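Side-chain contacts in D-xylonate dehydratase (Caulobacter crescentus, PDB 5OYN), which catalyses the dehydration of D-xylonate, and of D-gluconate, to the corresponding 2-dehydro-3-deoxy sugar acid, using a [2Fe-2S] cluster and magnesium: residues I432-D435 with D439-K442; T231-I236 with G244-K249; D307-A312 with A389-L394; A108-N113 with T563-I568. All coordinates share one frame; numbering follows the deposited sequence.

Contact 1. Residues I432-D435 with D439-K442; sequences IVFD and DYHK
One face of the Phe434 ring receives the edge of Tyr440, a T-shaped pair with ring centroids 5.3 Å apart and planes at 80°. Tyr440 CD2 stands over the rim of that face, 3.7 Å from Phe434 CE2. Tyr440 CB also lies over the phenyl face, a CH-pi contact 4.2 Å from the Phe434 centroid, so the root of the tyrosine packs as well as its ring. At the edge of the Tyr440 ring, in its plane, are Phe434 CD2 and His441 CE1. Tyr440 CD1 in turn sits above the centre of the imidazole of His441, whose ring meets His29 of the second subunit edge-to-face. With CG opposite its own backbone N (chi1 164°), Tyr440 carries its hydroxyl to Gln477 O, which suits a tyrosine better than a purely apolar ring.

The polar link is a hydrogen bond from Asp435 N to Asp439 OD2, whose modelled length of 2.5 Å is shorter than can be trusted. The same oxygen forms a salt bridge with Arg443. Asp435 OD2 is 4.5 Å from Asp439 OD2, but Asp435 has its own partner in Arg460, and the two arginines probably ease the repulsion.

The contact packs the 432-435 part of strand 426-435 against helix 436-443, the first strand and the helix of a beta-alpha-beta unit whose next strand, 455-460, pairs with Ile432 and Phe434.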
# COMPACT_ATOMS: atom_id res chain seq x y z
N ILE A 432 -0.79 43.49 -32.06
CA ILE A 432 -2.00 42.72 -32.36
C ILE A 432 -2.53 42.24 -31.01
O ILE A 432 -1.98 41.30 -30.42
CB ILE A 432 -1.73 41.54 -33.29
CG1 ILE A 432 -0.79 41.97 -34.43
CG2 ILE A 432 -3.04 40.96 -33.81
CD1 ILE A 432 -1.47 42.75 -35.54
N VAL A 433 -3.59 42.88 -30.52
CA VAL A 433 -4.07 42.70 -29.15
C VAL A 433 -5.22 41.70 -29.12
O VAL A 433 -6.12 41.74 -29.97
CB VAL A 433 -4.49 44.05 -28.55
CG1 VAL A 433 -4.96 43.88 -27.10
CG2 VAL A 433 -3.35 45.03 -28.63
N PHE A 434 -5.19 40.81 -28.13
CA PHE A 434 -6.23 39.81 -27.92
C PHE A 434 -6.70 39.87 -26.48
O PHE A 434 -5.90 40.08 -25.56
CB PHE A 434 -5.73 38.42 -28.24
CG PHE A 434 -5.19 38.28 -29.61
CD1 PHE A 434 -6.04 38.15 -30.70
CD2 PHE A 434 -3.82 38.28 -29.83
CE1 PHE A 434 -5.54 38.02 -31.99
CE2 PHE A 434 -3.31 38.14 -31.11
CZ PHE A 434 -4.17 38.01 -32.19
N ASP A 435 -8.00 39.67 -26.28
CA ASP A 435 -8.57 39.73 -24.94
C ASP A 435 -8.81 38.30 -24.46
O ASP A 435 -9.91 37.75 -24.53
CB ASP A 435 -9.84 40.57 -24.93
CG ASP A 435 -9.54 42.06 -24.74
OD1 ASP A 435 -9.36 42.49 -23.57
OD2 ASP A 435 -9.48 42.78 -25.76
N ASP A 439 -10.06 34.52 -27.41
CA ASP A 439 -9.96 35.59 -28.40
C ASP A 439 -8.83 35.33 -29.39
O ASP A 439 -9.03 35.37 -30.61
CB ASP A 439 -9.78 36.92 -27.67
CG ASP A 439 -10.00 38.14 -28.56
OD1 ASP A 439 -10.89 38.10 -29.45
OD2 ASP A 439 -9.30 39.15 -28.35
N TYR A 440 -7.63 35.06 -28.88
CA TYR A 440 -6.48 34.79 -29.75
C TYR A 440 -6.78 33.69 -30.75
O TYR A 440 -6.55 33.84 -31.96
CB TYR A 440 -5.25 34.44 -28.91
CG TYR A 440 -4.13 33.78 -29.68
CD1 TYR A 440 -4.07 32.39 -29.83
CD2 TYR A 440 -3.12 34.52 -30.25
CE1 TYR A 440 -3.05 31.78 -30.54
CE2 TYR A 440 -2.09 33.92 -30.96
CZ TYR A 440 -2.06 32.55 -31.10
OH TYR A 440 -1.03 31.96 -31.81
N HIS A 441 -7.32 32.55 -30.27
CA HIS A 441 -7.52 31.40 -31.14
C HIS A 441 -8.55 31.68 -32.22
O HIS A 441 -8.45 31.13 -33.33
CB HIS A 441 -7.93 30.17 -30.31
CG HIS A 441 -6.77 29.51 -29.62
ND1 HIS A 441 -5.76 28.88 -30.31
CD2 HIS A 441 -6.44 29.45 -28.31
CE1 HIS A 441 -4.86 28.43 -29.45
NE2 HIS A 441 -5.25 28.76 -28.23
N LYS A 442 -9.52 32.54 -31.94
CA LYS A 442 -10.58 32.76 -32.91
C LYS A 442 -10.17 33.73 -34.02
O LYS A 442 -10.64 33.58 -35.15
CB LYS A 442 -11.83 33.23 -32.18
CG LYS A 442 -12.58 32.09 -31.43
CD LYS A 442 -12.82 30.82 -32.31
CE LYS A 442 -11.76 29.69 -32.20
NZ LYS A 442 -11.92 28.70 -33.31

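Contact 2. Residues T231-I236 with G244-K249; sequences TGCAAI and GQMAYK
Apolar contacts, all made by Met246 reaching from its helix into the loop, carry this pairing. Met246 CG meets Cys233 SG at 3.8 Å. The thioether sulfur of the methionine lies against the CB of the same cysteine. Ile236 CD1 also touches Met246 CB at 3.8 Å and Met246 CE at 3.8 Å, so the isoleucine tip nestles against both the root and the methyl end of the methionine. This double touch is possible because the methionine chain is curled, bending at chi2 (74°) and again at chi3 (56°). An unbranched, flexible thioether suits such a place, since it can curl to follow the loop.

Contacts with the backbone come next. Met246 CE approaches Thr231 O at 3.7 Å and lies 4.0 Å from Gly232 C. Gly232 has backbone angles at which a side chain would press on the preceding carbonyl oxygen, so glycine fits the turn.

Hydrogen bonds that shape the loop come from elsewhere: Glu224 accepts from the backbone N of Gly232 and Ala234, while Arg243 donates to the carbonyls of Cys233 and Ile236.

The loop follows helix 215-225 and leads to helix 241-259. Leu158 of strand 155-159 touches both Cys233 and Met246, while His333 of helix 329-335 packs on Ile236.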
# COMPACT_ATOMS: atom_id res chain seq x y z
N THR A 231 21.84 18.45 -0.51
CA THR A 231 22.59 18.70 -1.74
C THR A 231 22.31 17.58 -2.73
O THR A 231 22.38 16.39 -2.37
CB THR A 231 24.09 18.80 -1.45
OG1 THR A 231 24.32 19.66 -0.33
CG2 THR A 231 24.82 19.36 -2.63
N GLY A 232 21.99 17.95 -3.96
CA GLY A 232 21.71 17.01 -5.02
C GLY A 232 20.27 16.58 -5.11
O GLY A 232 19.93 15.81 -6.01
N CYS A 233 19.41 17.08 -4.23
CA CYS A 233 18.03 16.62 -4.15
C CYS A 233 17.22 16.99 -5.40
O CYS A 233 16.41 16.18 -5.88
CB CYS A 233 17.38 17.20 -2.90
SG CYS A 233 15.75 16.58 -2.55
N ALA A 234 17.39 18.20 -5.92
CA ALA A 234 16.44 18.72 -6.89
C ALA A 234 16.36 17.85 -8.14
O ALA A 234 15.26 17.57 -8.63
CB ALA A 234 16.82 20.15 -7.28
N ALA A 235 17.50 17.42 -8.67
CA ALA A 235 17.54 16.96 -10.05
C ALA A 235 17.36 15.46 -10.23
O ALA A 235 17.14 15.04 -11.38
CB ALA A 235 18.87 17.35 -10.71
N ILE A 236 17.46 14.65 -9.18
CA ILE A 236 17.34 13.19 -9.34
C ILE A 236 16.01 12.87 -10.01
O ILE A 236 14.95 13.34 -9.55
CB ILE A 236 17.44 12.47 -7.98
CG1 ILE A 236 18.56 13.05 -7.11
CG2 ILE A 236 17.69 10.99 -8.21
CD1 ILE A 236 18.45 12.66 -5.64
N GLY A 244 14.96 7.47 -3.82
CA GLY A 244 14.49 6.86 -2.60
C GLY A 244 15.53 6.87 -1.51
O GLY A 244 15.20 6.98 -0.32
N GLN A 245 16.81 6.76 -1.89
CA GLN A 245 17.87 6.99 -0.93
C GLN A 245 17.83 8.42 -0.40
O GLN A 245 17.95 8.66 0.80
CB GLN A 245 19.21 6.68 -1.57
CG GLN A 245 19.41 5.22 -1.69
CD GLN A 245 20.54 4.87 -2.60
OE1 GLN A 245 20.95 5.70 -3.41
NE2 GLN A 245 21.05 3.65 -2.48
N MET A 246 17.66 9.38 -1.30
CA MET A 246 17.58 10.76 -0.86
C MET A 246 16.38 10.95 0.06
O MET A 246 16.45 11.71 1.03
CB MET A 246 17.49 11.69 -2.08
CG MET A 246 17.14 13.12 -1.73
SD MET A 246 18.56 13.95 -0.99
CE MET A 246 19.82 13.75 -2.25
N ALA A 247 15.28 10.26 -0.22
CA ALA A 247 14.11 10.41 0.62
C ALA A 247 14.39 9.91 2.03
O ALA A 247 13.95 10.51 3.01
CB ALA A 247 12.92 9.67 0.01
N TYR A 248 15.16 8.82 2.15
CA TYR A 248 15.58 8.33 3.46
C TYR A 248 16.44 9.37 4.19
O TYR A 248 16.14 9.73 5.33
CB TYR A 248 16.35 7.02 3.29
CG TYR A 248 16.91 6.46 4.57
CD1 TYR A 248 16.10 5.76 5.47
CD2 TYR A 248 18.26 6.59 4.87
CE1 TYR A 248 16.61 5.22 6.65
CE2 TYR A 248 18.78 6.06 6.04
CZ TYR A 248 17.95 5.37 6.92
OH TYR A 248 18.50 4.87 8.06
N LYS A 249 17.51 9.85 3.54
CA LYS A 249 18.40 10.79 4.21
C LYS A 249 17.67 12.08 4.59
O LYS A 249 17.96 12.67 5.64
CB LYS A 249 19.61 11.07 3.34
CG LYS A 249 20.66 9.96 3.51
CD LYS A 249 21.42 9.70 2.22
CE LYS A 249 22.29 8.44 2.34
NZ LYS A 249 22.65 7.80 1.01

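Contact 3. Residues D307-A312 with A389-L394; sequences DDWRAA and AGFLVL
Arg310 lies across Val393 at about a right angle, and beyond CB nearly every atom of its side chain meets the same methyl. Arg310 CG is 3.3 Å from Val393 CG1. The chain stays extended from CG to NE, and Arg310 NE is likewise 3.3 Å from Val393 CG1. That methyl lies above one face of the guanidinium, 3.5 Å from Arg310 CZ. At the tip, Arg310 NH2 also approaches Val393 CG2. A long arginine suits the place: its aliphatic part covers the valine while Arg310 NE donates to a water over 2.7 Å, and the water donates to Val393 O over 2.9 Å. A leucine in place of Arg310 would probably leave this water without its donor and uncover part of the valine.

Trp309 and Phe391 run side by side, with Trp309 CE3 4.0 Å from Phe391 CD2 and the planes inclined at 57°. Gly390 CA rests 3.6 Å from Ala312 O, where a side chain would probably crowd that oxygen, so glycine suits the place.

Joining the N-terminal and C-terminal family regions, helix 306-312 packs on the 390-393 segment, which leads into the short, weakly bonded strand 392-393. Helices 270-282 and 289-299 cover Trp309, while Phe391 and Val393 pack against strand 401-404.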
# COMPACT_ATOMS: atom_id res chain seq x y z
N ASP A 307 15.33 45.50 -8.89
CA ASP A 307 16.78 45.59 -9.02
C ASP A 307 17.46 44.28 -8.66
O ASP A 307 18.54 43.98 -9.19
CB ASP A 307 17.31 46.74 -8.16
CG ASP A 307 17.32 48.05 -8.92
OD1 ASP A 307 17.68 48.05 -10.13
OD2 ASP A 307 16.94 49.08 -8.31
N ASP A 308 16.85 43.48 -7.79
CA ASP A 308 17.40 42.17 -7.51
C ASP A 308 17.40 41.26 -8.74
O ASP A 308 18.27 40.40 -8.86
CB ASP A 308 16.65 41.54 -6.35
CG ASP A 308 16.85 42.31 -5.07
OD1 ASP A 308 18.02 42.39 -4.62
OD2 ASP A 308 15.85 42.84 -4.52
N TRP A 309 16.46 41.47 -9.68
CA TRP A 309 16.48 40.70 -10.92
C TRP A 309 17.50 41.25 -11.92
O TRP A 309 18.20 40.47 -12.58
CB TRP A 309 15.09 40.66 -11.55
CG TRP A 309 14.06 40.03 -10.66
CD1 TRP A 309 13.06 40.67 -9.99
CD2 TRP A 309 13.95 38.64 -10.32
NE1 TRP A 309 12.33 39.76 -9.25
CE2 TRP A 309 12.85 38.51 -9.44
CE3 TRP A 309 14.67 37.49 -10.68
CZ2 TRP A 309 12.45 37.28 -8.92
CZ3 TRP A 309 14.27 36.27 -10.17
CH2 TRP A 309 13.17 36.17 -9.29
N ARG A 310 17.58 42.59 -12.07
CA ARG A 310 18.60 43.18 -12.95
C ARG A 310 20.00 42.75 -12.56
O ARG A 310 20.88 42.61 -13.42
CB ARG A 310 18.53 44.72 -12.94
CG ARG A 310 17.25 45.29 -13.50
CD ARG A 310 16.97 46.76 -13.22
NE ARG A 310 16.01 47.21 -14.22
CZ ARG A 310 14.88 47.85 -13.93
NH1 ARG A 310 14.57 48.13 -12.66
NH2 ARG A 310 14.05 48.20 -14.92
N ALA A 311 20.24 42.54 -11.26
CA ALA A 311 21.53 42.05 -10.80
C ALA A 311 21.98 40.81 -11.56
O ALA A 311 23.17 40.69 -11.92
CB ALA A 311 21.45 41.76 -9.30
N ALA A 312 21.05 39.89 -11.85
CA ALA A 312 21.35 38.58 -12.40
C ALA A 312 21.22 38.50 -13.92
O ALA A 312 21.48 37.44 -14.49
CB ALA A 312 20.44 37.53 -11.76
N ALA A 389 21.76 35.78 -19.84
CA ALA A 389 20.68 34.80 -19.85
C ALA A 389 19.63 35.05 -18.78
O ALA A 389 18.57 34.41 -18.82
CB ALA A 389 21.24 33.39 -19.68
N GLY A 390 19.89 35.95 -17.84
CA GLY A 390 18.95 36.26 -16.79
C GLY A 390 17.68 36.88 -17.33
O GLY A 390 17.54 37.18 -18.51
N PHE A 391 16.72 37.05 -16.44
CA PHE A 391 15.51 37.75 -16.82
C PHE A 391 15.85 39.20 -17.07
O PHE A 391 16.79 39.75 -16.48
CB PHE A 391 14.44 37.63 -15.74
CG PHE A 391 14.02 36.22 -15.45
CD1 PHE A 391 13.76 35.33 -16.49
CD2 PHE A 391 13.88 35.77 -14.15
CE1 PHE A 391 13.38 34.02 -16.23
CE2 PHE A 391 13.49 34.46 -13.88
CZ PHE A 391 13.24 33.58 -14.93
N LEU A 392 15.10 39.82 -17.97
CA LEU A 392 15.30 41.21 -18.31
C LEU A 392 14.03 41.96 -17.92
O LEU A 392 13.03 41.92 -18.65
CB LEU A 392 15.61 41.37 -19.79
CG LEU A 392 15.79 42.84 -20.17
CD1 LEU A 392 16.85 43.49 -19.28
CD2 LEU A 392 16.14 42.99 -21.64
N VAL A 393 14.05 42.66 -16.78
CA VAL A 393 12.87 43.45 -16.43
C VAL A 393 12.73 44.61 -17.41
O VAL A 393 13.72 45.25 -17.81
CB VAL A 393 12.91 43.93 -14.97
CG1 VAL A 393 14.23 44.50 -14.66
CG2 VAL A 393 11.80 44.96 -14.72
N LEU A 394 11.49 44.86 -17.82
CA LEU A 394 11.16 45.88 -18.80
C LEU A 394 10.13 46.82 -18.20
O LEU A 394 9.22 46.40 -17.47
CB LEU A 394 10.62 45.25 -20.09
CG LEU A 394 11.61 44.51 -21.00
CD1 LEU A 394 11.07 44.44 -22.44
CD2 LEU A 394 13.01 45.15 -20.99
O HOH W 1 16.21 46.05 -16.66

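Contact 4. Residues A108-N113 with T563-I568; sequences AALDRN and TPWQEI
A buried crossing of two helices distant in sequence joins Leu110 and Asn113 of helix 109-125 to Trp565 and Gln566 of helix 564-572. The short segments cross at 76° with axes 10.9 Å apart, a separation spanned by a large side chain. A chi1 of 172° swings the indole of Trp565 away from its own backbone N and across to the other helix, where NE1 donates to Leu110 O over 2.7 Å. The oxygen lies close to the indole plane, though the donor is tilted from the carbonyl plane. Farther round the ring, Trp565 CZ2 packs 4.1 Å from Asn113 CB. Alongside, Leu110 CD1 meets Gln566 CG at 4.0 Å; the amide of Gln566 turns back to Met562 N, leaving its CG methylene against the leucine. Putting a phenylalanine at Trp565 would probably cost Leu110 O this donor and open a gap beside Asn113.

Thr563 is the N-cap of its helix, its OG1 accepting from Gln566 N. The crossing ties together the N-terminal and C-terminal family regions of an IlvD/Edd dehydratase, whose magnesium site likewise draws on both: among its ligands are Glu101, about 9 Å from Leu110 between side chains, and Glu472.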
# COMPACT_ATOMS: atom_id res chain seq x y z
N ALA A 108 -3.93 26.46 -12.52
CA ALA A 108 -3.44 25.99 -11.23
C ALA A 108 -2.83 27.11 -10.38
O ALA A 108 -2.57 26.89 -9.19
CB ALA A 108 -2.42 24.87 -11.42
N ALA A 109 -2.59 28.30 -10.97
CA ALA A 109 -2.13 29.43 -10.16
C ALA A 109 -3.12 29.76 -9.05
O ALA A 109 -2.72 30.31 -8.02
CB ALA A 109 -1.89 30.65 -11.05
N LEU A 110 -4.39 29.42 -9.25
CA LEU A 110 -5.39 29.68 -8.23
C LEU A 110 -5.13 28.91 -6.95
O LEU A 110 -5.57 29.31 -5.87
CB LEU A 110 -6.77 29.31 -8.77
CG LEU A 110 -7.42 30.39 -9.62
CD1 LEU A 110 -8.74 29.88 -10.17
CD2 LEU A 110 -7.63 31.60 -8.76
N ASP A 111 -4.41 27.79 -7.05
CA ASP A 111 -4.37 26.82 -5.97
C ASP A 111 -3.21 27.02 -5.02
O ASP A 111 -3.28 26.56 -3.87
CB ASP A 111 -4.34 25.41 -6.55
CG ASP A 111 -5.71 24.97 -7.05
OD1 ASP A 111 -6.71 25.43 -6.46
OD2 ASP A 111 -5.79 24.18 -8.02
N ARG A 112 -2.14 27.69 -5.45
CA ARG A 112 -0.97 27.82 -4.60
C ARG A 112 -1.32 28.50 -3.29
O ARG A 112 -0.91 28.04 -2.22
CB ARG A 112 0.12 28.59 -5.33
CG ARG A 112 1.43 28.60 -4.58
CD ARG A 112 2.30 29.73 -5.05
NE ARG A 112 1.94 30.96 -4.37
CZ ARG A 112 2.22 32.18 -4.83
NH1 ARG A 112 2.87 32.34 -5.97
NH2 ARG A 112 1.84 33.23 -4.13
N ASN A 113 -2.11 29.56 -3.35
CA ASN A 113 -2.46 30.28 -2.13
C ASN A 113 -3.47 29.48 -1.30
O ASN A 113 -3.37 29.45 -0.07
CB ASN A 113 -2.99 31.67 -2.48
CG ASN A 113 -1.87 32.64 -2.93
OD1 ASN A 113 -0.71 32.48 -2.56
ND2 ASN A 113 -2.24 33.63 -3.72
N THR A 563 -16.46 30.71 -8.66
CA THR A 563 -16.42 29.81 -7.52
C THR A 563 -16.17 30.60 -6.24
O THR A 563 -15.56 31.67 -6.28
CB THR A 563 -15.31 28.75 -7.66
OG1 THR A 563 -14.04 29.39 -7.49
CG2 THR A 563 -15.37 28.05 -9.01
N PRO A 564 -16.62 30.08 -5.10
CA PRO A 564 -16.26 30.73 -3.82
C PRO A 564 -14.79 31.09 -3.71
O PRO A 564 -14.47 32.18 -3.23
CB PRO A 564 -16.68 29.69 -2.77
CG PRO A 564 -17.82 28.95 -3.41
CD PRO A 564 -17.59 28.98 -4.92
N TRP A 565 -13.87 30.23 -4.14
CA TRP A 565 -12.47 30.56 -3.93
C TRP A 565 -12.03 31.69 -4.85
O TRP A 565 -11.16 32.49 -4.48
CB TRP A 565 -11.59 29.32 -4.11
CG TRP A 565 -10.14 29.64 -4.10
CD1 TRP A 565 -9.26 29.48 -5.13
CD2 TRP A 565 -9.38 30.19 -3.01
NE1 TRP A 565 -8.00 29.90 -4.76
CE2 TRP A 565 -8.05 30.34 -3.46
CE3 TRP A 565 -9.70 30.59 -1.71
CZ2 TRP A 565 -7.03 30.86 -2.65
CZ3 TRP A 565 -8.68 31.10 -0.90
CH2 TRP A 565 -7.37 31.23 -1.38
N GLN A 566 -12.64 31.79 -6.03
CA GLN A 566 -12.27 32.87 -6.95
C GLN A 566 -12.66 34.23 -6.38
O GLN A 566 -11.92 35.21 -6.55
CB GLN A 566 -12.90 32.64 -8.31
CG GLN A 566 -12.25 31.53 -9.11
CD GLN A 566 -12.98 31.27 -10.40
OE1 GLN A 566 -13.71 32.13 -10.89
NE2 GLN A 566 -12.79 30.08 -10.97
N GLU A 567 -13.81 34.32 -5.71
CA GLU A 567 -14.19 35.56 -5.04
C GLU A 567 -13.13 35.96 -4.02
O GLU A 567 -12.68 37.12 -3.99
CB GLU A 567 -15.55 35.43 -4.38
CG GLU A 567 -15.85 36.57 -3.42
CD GLU A 567 -17.31 37.00 -3.41
OE1 GLU A 567 -17.68 37.82 -2.53
OE2 GLU A 567 -18.08 36.52 -4.27
N ILE A 568 -12.72 35.02 -3.17
CA ILE A 568 -11.67 35.33 -2.20
C ILE A 568 -10.38 35.70 -2.91
O ILE A 568 -9.74 36.70 -2.58
CB ILE A 568 -11.43 34.15 -1.25
CG1 ILE A 568 -12.63 33.95 -0.33
CG2 ILE A 568 -10.14 34.36 -0.47
CD1 ILE A 568 -12.87 32.50 0.01

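None of the four contacts touches another. Contacts 3 and 4 come nearest, about 11 Å between closest atoms, and each joins the N-terminal family region to the C-terminal one. The side chain of Leu110 in contact 4 is about 12 Å from the magnesium and that of Phe391 in contact 3 about 13 Å, so neither touches it. Contacts 1 and 2 are local, each linking neighbouring elements within a single region, and lie on opposite sides of the chain's centre, 44 Å apart between their centres. Contacts 1, 2 and 3 all lie away from the metal and cluster sites. Along the sequence, contact 4 closes a long loop within which the others follow in the order 2, 3, 1.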